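Local coordinates for DNA repair and recombination protein radB (Thermococcus kodakarensis, PDB 2CVH) that probably takes part in DNA repair and homologous recombination as a RecA-like protein that binds DNA and hydrolyses ATP only very weakly, at residues Ser8-Val21 with Leu195-Phe209. Residues are numbered along the deposited sequence; the frame is centred on the assembly and turned at random.
Sequences SLDSLLGGGFAPGV and LERHRFRPEGLMAYF
Helix 8-12 runs almost antiparallel to strand 206-209 (170° between axes, 7.4 Å at closest approach), bringing S8 over A207, while the chain beyond it passes the connection through H198 to R201. A207 CB sits under the first turn, 3.5 Å from S8 O. L12, its CG anti to the backbone N, lies over the paired L195 and L205: CD1 presses on L205 CB at a tight 3.5 Å. L12 and L195 lie alongside, pointing opposite ways, with L12 CD1 3.8 Å from L195 CB. L13 adds CD2 against L195 CD1.

At the helix end R201 makes a polar link. Its NE donates to L12 O at 3.0 Å (N-H...O 160°); the oxygen lies in the guanidinium plane, yet NE stands 58° out of the carbonyl plane. Bends at chi2 and chi3 bring the chain around this carbonyl, with CD 3.6 Å from G14 N. A water also donates to L12 O and to P202 O, so two donors hold that oxygen. Replacing R201 by an alanine would remove the NE donor and is likely to leave L12 O more dependent on the water, with a gap beside G14. Further along, V21 CG2 covers one face of the R199 guanidinium, whose NH1 is salt-bridged to D178. G14, with positive phi, ends the helix in a Schellman motif, evidenced by G15 N to D10 O (2.6 Å) and a weak G14 N to S11 O bond; through S8, L9 and L12 the helix packs on antiparallel strands 190-197 and 206-212, which extend the parallel core sheet of this RecA-like ATPase fold.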
loop_
_atom_site.group_PDB
_atom_site.type_symbol
_atom_site.label_atom_id
_atom_site.label_comp_id
_atom_site.label_asym_id
_atom_site.label_seq_id
_atom_site.Cartn_x
_atom_site.Cartn_y
_atom_site.Cartn_z
ATOM N N SER A 8 -2.540 -7.782 15.335
ATOM C CA SER A 8 -3.112 -6.487 15.628
ATOM C C SER A 8 -3.654 -5.793 14.397
ATOM O O SER A 8 -4.741 -5.228 14.434
ATOM C CB SER A 8 -2.098 -5.581 16.346
ATOM O OG SER A 8 -0.940 -5.306 15.568
ATOM N N LEU A 9 -2.861 -5.776 13.329
ATOM C CA LEU A 9 -3.257 -5.135 12.080
ATOM C C LEU A 9 -4.508 -5.809 11.495
ATOM O O LEU A 9 -5.379 -5.142 10.970
ATOM C CB LEU A 9 -2.077 -5.117 11.085
ATOM C CG LEU A 9 -0.898 -4.176 11.410
ATOM C CD1 LEU A 9 0.306 -4.385 10.504
ATOM C CD2 LEU A 9 -1.356 -2.732 11.264
ATOM N N ASP A 10 -4.617 -7.120 11.657
ATOM C CA ASP A 10 -5.758 -7.875 11.161
ATOM C C ASP A 10 -6.981 -7.588 12.003
ATOM O O ASP A 10 -8.077 -7.541 11.467
ATOM C CB ASP A 10 -5.477 -9.391 11.154
ATOM C CG ASP A 10 -4.566 -9.823 10.002
ATOM O OD1 ASP A 10 -4.233 -8.985 9.133
ATOM O OD2 ASP A 10 -4.150 -10.999 9.990
ATOM N N SER A 11 -6.793 -7.456 13.320
ATOM C CA SER A 11 -7.879 -7.129 14.256
ATOM C C SER A 11 -8.415 -5.747 13.892
ATOM O O SER A 11 -9.619 -5.559 13.744
ATOM C CB SER A 11 -7.379 -7.093 15.708
ATOM O OG SER A 11 -7.044 -8.384 16.157
ATOM N N LEU A 12 -7.515 -4.778 13.776
ATOM C CA LEU A 12 -7.885 -3.429 13.391
ATOM C C LEU A 12 -8.677 -3.405 12.052
ATOM O O LEU A 12 -9.682 -2.700 11.907
ATOM C CB LEU A 12 -6.625 -2.591 13.225
ATOM C CG LEU A 12 -6.863 -1.133 12.834
ATOM C CD1 LEU A 12 -7.576 -0.456 13.954
ATOM C CD2 LEU A 12 -5.570 -0.404 12.478
ATOM N N LEU A 13 -8.209 -4.179 11.078
ATOM C CA LEU A 13 -8.810 -4.218 9.752
ATOM C C LEU A 13 -9.960 -5.198 9.518
ATOM O O LEU A 13 -10.426 -5.321 8.388
ATOM C CB LEU A 13 -7.712 -4.478 8.704
ATOM C CG LEU A 13 -6.680 -3.397 8.447
ATOM C CD1 LEU A 13 -5.518 -3.979 7.665
ATOM C CD2 LEU A 13 -7.342 -2.221 7.718
ATOM N N GLY A 14 -10.392 -5.927 10.537
ATOM C CA GLY A 14 -11.461 -6.870 10.315
ATOM C C GLY A 14 -10.981 -8.136 9.619
ATOM O O GLY A 14 -11.801 -8.908 9.124
ATOM N N GLY A 15 -9.667 -8.339 9.546
ATOM C CA GLY A 15 -9.120 -9.547 8.953
ATOM C C GLY A 15 -7.953 -9.392 7.996
ATOM O O GLY A 15 -7.240 -10.348 7.699
ATOM N N GLY A 16 -7.786 -8.196 7.455
ATOM C CA GLY A 16 -6.704 -7.966 6.528
ATOM C C GLY A 16 -7.217 -6.965 5.534
ATOM O O GLY A 16 -8.271 -6.390 5.736
ATOM N N PHE A 17 -6.485 -6.752 4.461
ATOM C CA PHE A 17 -6.912 -5.810 3.461
ATOM C C PHE A 17 -8.159 -6.326 2.753
ATOM O O PHE A 17 -8.321 -7.537 2.570
ATOM C CB PHE A 17 -5.776 -5.552 2.494
ATOM C CG PHE A 17 -4.635 -4.783 3.099
ATOM C CD1 PHE A 17 -4.587 -3.403 3.005
ATOM C CD2 PHE A 17 -3.567 -5.456 3.707
ATOM C CE1 PHE A 17 -3.496 -2.690 3.494
ATOM C CE2 PHE A 17 -2.461 -4.752 4.202
ATOM C CZ PHE A 17 -2.428 -3.360 4.092
ATOM N N ALA A 18 -9.056 -5.397 2.416
ATOM C CA ALA A 18 -10.335 -5.688 1.775
ATOM C C ALA A 18 -10.275 -5.816 0.265
ATOM O O ALA A 18 -9.711 -4.962 -0.420
ATOM C CB ALA A 18 -11.336 -4.635 2.135
ATOM N N PRO A 19 -10.871 -6.888 -0.275
ATOM C CA PRO A 19 -10.870 -7.093 -1.717
ATOM C C PRO A 19 -11.844 -6.153 -2.396
ATOM O O PRO A 19 -12.872 -5.800 -1.829
ATOM C CB PRO A 19 -11.305 -8.554 -1.848
ATOM C CG PRO A 19 -12.190 -8.767 -0.688
ATOM C CD PRO A 19 -11.468 -8.049 0.421
ATOM N N GLY A 20 -11.494 -5.710 -3.597
ATOM C CA GLY A 20 -12.384 -4.850 -4.341
ATOM C C GLY A 20 -12.421 -3.418 -3.906
ATOM O O GLY A 20 -13.349 -2.701 -4.284
ATOM N N VAL A 21 -11.460 -2.999 -3.083
ATOM C CA VAL A 21 -11.396 -1.603 -2.633
ATOM C C VAL A 21 -9.951 -1.131 -2.594
ATOM O O VAL A 21 -9.015 -1.950 -2.680
ATOM C CB VAL A 21 -12.056 -1.373 -1.229
ATOM C CG1 VAL A 21 -13.536 -1.800 -1.254
ATOM C CG2 VAL A 21 -11.315 -2.107 -0.159
ATOM N N LEU A 195 -6.412 3.495 11.857
ATOM C CA LEU A 195 -7.457 3.280 10.850
ATOM C C LEU A 195 -8.276 4.567 10.775
ATOM O O LEU A 195 -9.230 4.753 11.529
ATOM C CB LEU A 195 -8.368 2.134 11.272
ATOM C CG LEU A 195 -9.330 1.633 10.204
ATOM C CD1 LEU A 195 -8.574 1.248 8.929
ATOM C CD2 LEU A 195 -10.085 0.470 10.741
ATOM N N GLU A 196 -7.876 5.456 9.883
ATOM C CA GLU A 196 -8.543 6.736 9.726
ATOM C C GLU A 196 -9.834 6.659 8.955
ATOM O O GLU A 196 -10.710 7.517 9.090
ATOM C CB GLU A 196 -7.617 7.702 9.021
ATOM C CG GLU A 196 -6.317 7.791 9.705
ATOM C CD GLU A 196 -5.586 8.999 9.289
ATOM O OE1 GLU A 196 -5.479 9.219 8.064
ATOM O OE2 GLU A 196 -5.161 9.746 10.192
ATOM N N ARG A 197 -9.955 5.636 8.130
ATOM C CA ARG A 197 -11.141 5.509 7.344
ATOM C C ARG A 197 -11.324 4.069 6.979
ATOM O O ARG A 197 -10.372 3.365 6.609
ATOM C CB ARG A 197 -11.016 6.379 6.095
ATOM C CG ARG A 197 -12.254 6.358 5.224
ATOM C CD ARG A 197 -12.530 7.732 4.670
ATOM N NE ARG A 197 -11.842 7.996 3.420
ATOM C CZ ARG A 197 -11.476 9.208 3.010
ATOM N NH1 ARG A 197 -11.713 10.285 3.749
ATOM N NH2 ARG A 197 -10.918 9.349 1.829
ATOM N N HIS A 198 -12.542 3.598 7.165
ATOM C CA HIS A 198 -12.844 2.240 6.818
ATOM C C HIS A 198 -14.318 2.160 6.598
ATOM O O HIS A 198 -15.087 2.978 7.105
ATOM C CB HIS A 198 -12.429 1.272 7.905
ATOM C CG HIS A 198 -12.264 -0.134 7.419
ATOM N ND1 HIS A 198 -13.277 -1.071 7.470
ATOM C CD2 HIS A 198 -11.194 -0.762 6.877
ATOM C CE1 HIS A 198 -12.839 -2.216 6.986
ATOM N NE2 HIS A 198 -11.580 -2.056 6.618
ATOM N N ARG A 199 -14.710 1.125 5.886
ATOM C CA ARG A 199 -16.095 0.934 5.541
ATOM C C ARG A 199 -16.986 0.395 6.638
ATOM O O ARG A 199 -18.170 0.720 6.679
ATOM C CB ARG A 199 -16.173 0.063 4.289
ATOM C CG ARG A 199 -15.546 0.739 3.069
ATOM C CD ARG A 199 -14.418 -0.085 2.485
ATOM N NE ARG A 199 -14.831 -1.459 2.234
ATOM C CZ ARG A 199 -14.345 -2.512 2.877
ATOM N NH1 ARG A 199 -13.417 -2.347 3.814
ATOM N NH2 ARG A 199 -14.801 -3.725 2.586
ATOM N N PHE A 200 -16.444 -0.446 7.510
ATOM C CA PHE A 200 -17.271 -1.008 8.563
ATOM C C PHE A 200 -16.581 -1.091 9.920
ATOM O O PHE A 200 -17.249 -1.135 10.946
ATOM C CB PHE A 200 -17.822 -2.381 8.141
ATOM C CG PHE A 200 -16.774 -3.468 8.055
ATOM C CD1 PHE A 200 -16.504 -4.284 9.157
ATOM C CD2 PHE A 200 -16.029 -3.654 6.890
ATOM C CE1 PHE A 200 -15.504 -5.264 9.105
ATOM C CE2 PHE A 200 -15.024 -4.636 6.834
ATOM C CZ PHE A 200 -14.762 -5.437 7.944
ATOM N N ARG A 201 -15.253 -1.130 9.933
ATOM C CA ARG A 201 -14.510 -1.216 11.187
ATOM C C ARG A 201 -14.493 0.151 11.839
ATOM O O ARG A 201 -14.412 1.166 11.133
ATOM C CB ARG A 201 -13.055 -1.626 10.918
ATOM C CG ARG A 201 -12.824 -3.121 10.644
ATOM C CD ARG A 201 -13.136 -3.937 11.867
ATOM N NE ARG A 201 -12.284 -3.574 12.993
ATOM C CZ ARG A 201 -12.577 -3.807 14.270
ATOM N NH1 ARG A 201 -13.717 -4.398 14.608
ATOM N NH2 ARG A 201 -11.681 -3.516 15.210
ATOM N N PRO A 202 -14.588 0.209 13.190
ATOM C CA PRO A 202 -14.561 1.509 13.877
ATOM C C PRO A 202 -13.302 2.292 13.498
ATOM O O PRO A 202 -12.199 1.751 13.444
ATOM C CB PRO A 202 -14.557 1.113 15.349
ATOM C CG PRO A 202 -15.408 -0.101 15.360
ATOM C CD PRO A 202 -14.908 -0.876 14.142
ATOM N N GLU A 203 -13.493 3.565 13.189
ATOM C CA GLU A 203 -12.422 4.438 12.787
ATOM C C GLU A 203 -11.745 5.076 13.987
ATOM O O GLU A 203 -12.340 5.189 15.058
ATOM C CB GLU A 203 -12.965 5.476 11.812
ATOM C CG GLU A 203 -13.556 4.827 10.568
ATOM C CD GLU A 203 -14.064 5.825 9.546
ATOM O OE1 GLU A 203 -14.488 5.402 8.456
ATOM O OE2 GLU A 203 -14.044 7.039 9.813
ATOM N N GLY A 204 -10.488 5.467 13.804
ATOM C CA GLY A 204 -9.721 6.059 14.874
ATOM C C GLY A 204 -8.981 5.015 15.699
ATOM O O GLY A 204 -8.122 5.382 16.509
ATOM N N LEU A 205 -9.353 3.737 15.560
ATOM C CA LEU A 205 -8.682 2.661 16.289
ATOM C C LEU A 205 -7.219 2.468 15.815
ATOM O O LEU A 205 -6.847 2.922 14.734
ATOM C CB LEU A 205 -9.485 1.362 16.235
ATOM C CG LEU A 205 -10.506 1.090 17.346
ATOM C CD1 LEU A 205 -11.378 2.313 17.591
ATOM C CD2 LEU A 205 -11.367 -0.116 16.983
ATOM N N MET A 206 -6.407 1.810 16.645
ATOM C CA MET A 206 -4.976 1.621 16.393
ATOM C C MET A 206 -4.506 0.202 16.610
ATOM O O MET A 206 -5.126 -0.551 17.342
ATOM C CB MET A 206 -4.152 2.442 17.386
ATOM C CG MET A 206 -4.598 3.859 17.545
ATOM S SD MET A 206 -3.961 4.548 19.070
ATOM C CE MET A 206 -3.423 6.042 18.365
ATOM N N ALA A 207 -3.313 -0.082 16.083
ATOM C CA ALA A 207 -2.669 -1.387 16.206
ATOM C C ALA A 207 -1.180 -1.096 16.282
ATOM O O ALA A 207 -0.629 -0.362 15.455
ATOM C CB ALA A 207 -2.962 -2.256 14.983
ATOM N N TYR A 208 -0.545 -1.609 17.325
ATOM C CA TYR A 208 0.892 -1.432 17.511
ATOM C C TYR A 208 1.623 -2.603 16.821
ATOM O O TYR A 208 1.128 -3.746 16.800
ATOM C CB TYR A 208 1.228 -1.424 19.013
ATOM C CG TYR A 208 0.714 -0.191 19.721
ATOM C CD1 TYR A 208 1.367 1.036 19.578
ATOM C CD2 TYR A 208 -0.473 -0.233 20.468
ATOM C CE1 TYR A 208 0.839 2.201 20.153
ATOM C CE2 TYR A 208 -1.008 0.930 21.052
ATOM C CZ TYR A 208 -0.346 2.137 20.886
ATOM O OH TYR A 208 -0.865 3.289 21.433
ATOM N N PHE A 209 2.776 -2.327 16.232
ATOM C CA PHE A 209 3.533 -3.393 15.604
ATOM C C PHE A 209 5.001 -2.988 15.615
ATOM O O PHE A 209 5.324 -1.861 15.995
ATOM C CB PHE A 209 2.998 -3.665 14.170
ATOM C CG PHE A 209 3.209 -2.516 13.187
ATOM C CD1 PHE A 209 2.282 -1.468 13.095
ATOM C CD2 PHE A 209 4.301 -2.515 12.317
ATOM C CE1 PHE A 209 2.445 -0.452 12.153
ATOM C CE2 PHE A 209 4.467 -1.495 11.371
ATOM C CZ PHE A 209 3.533 -0.464 11.293
HETATM O O HOH W 1 -11.135 -0.701 13.724
#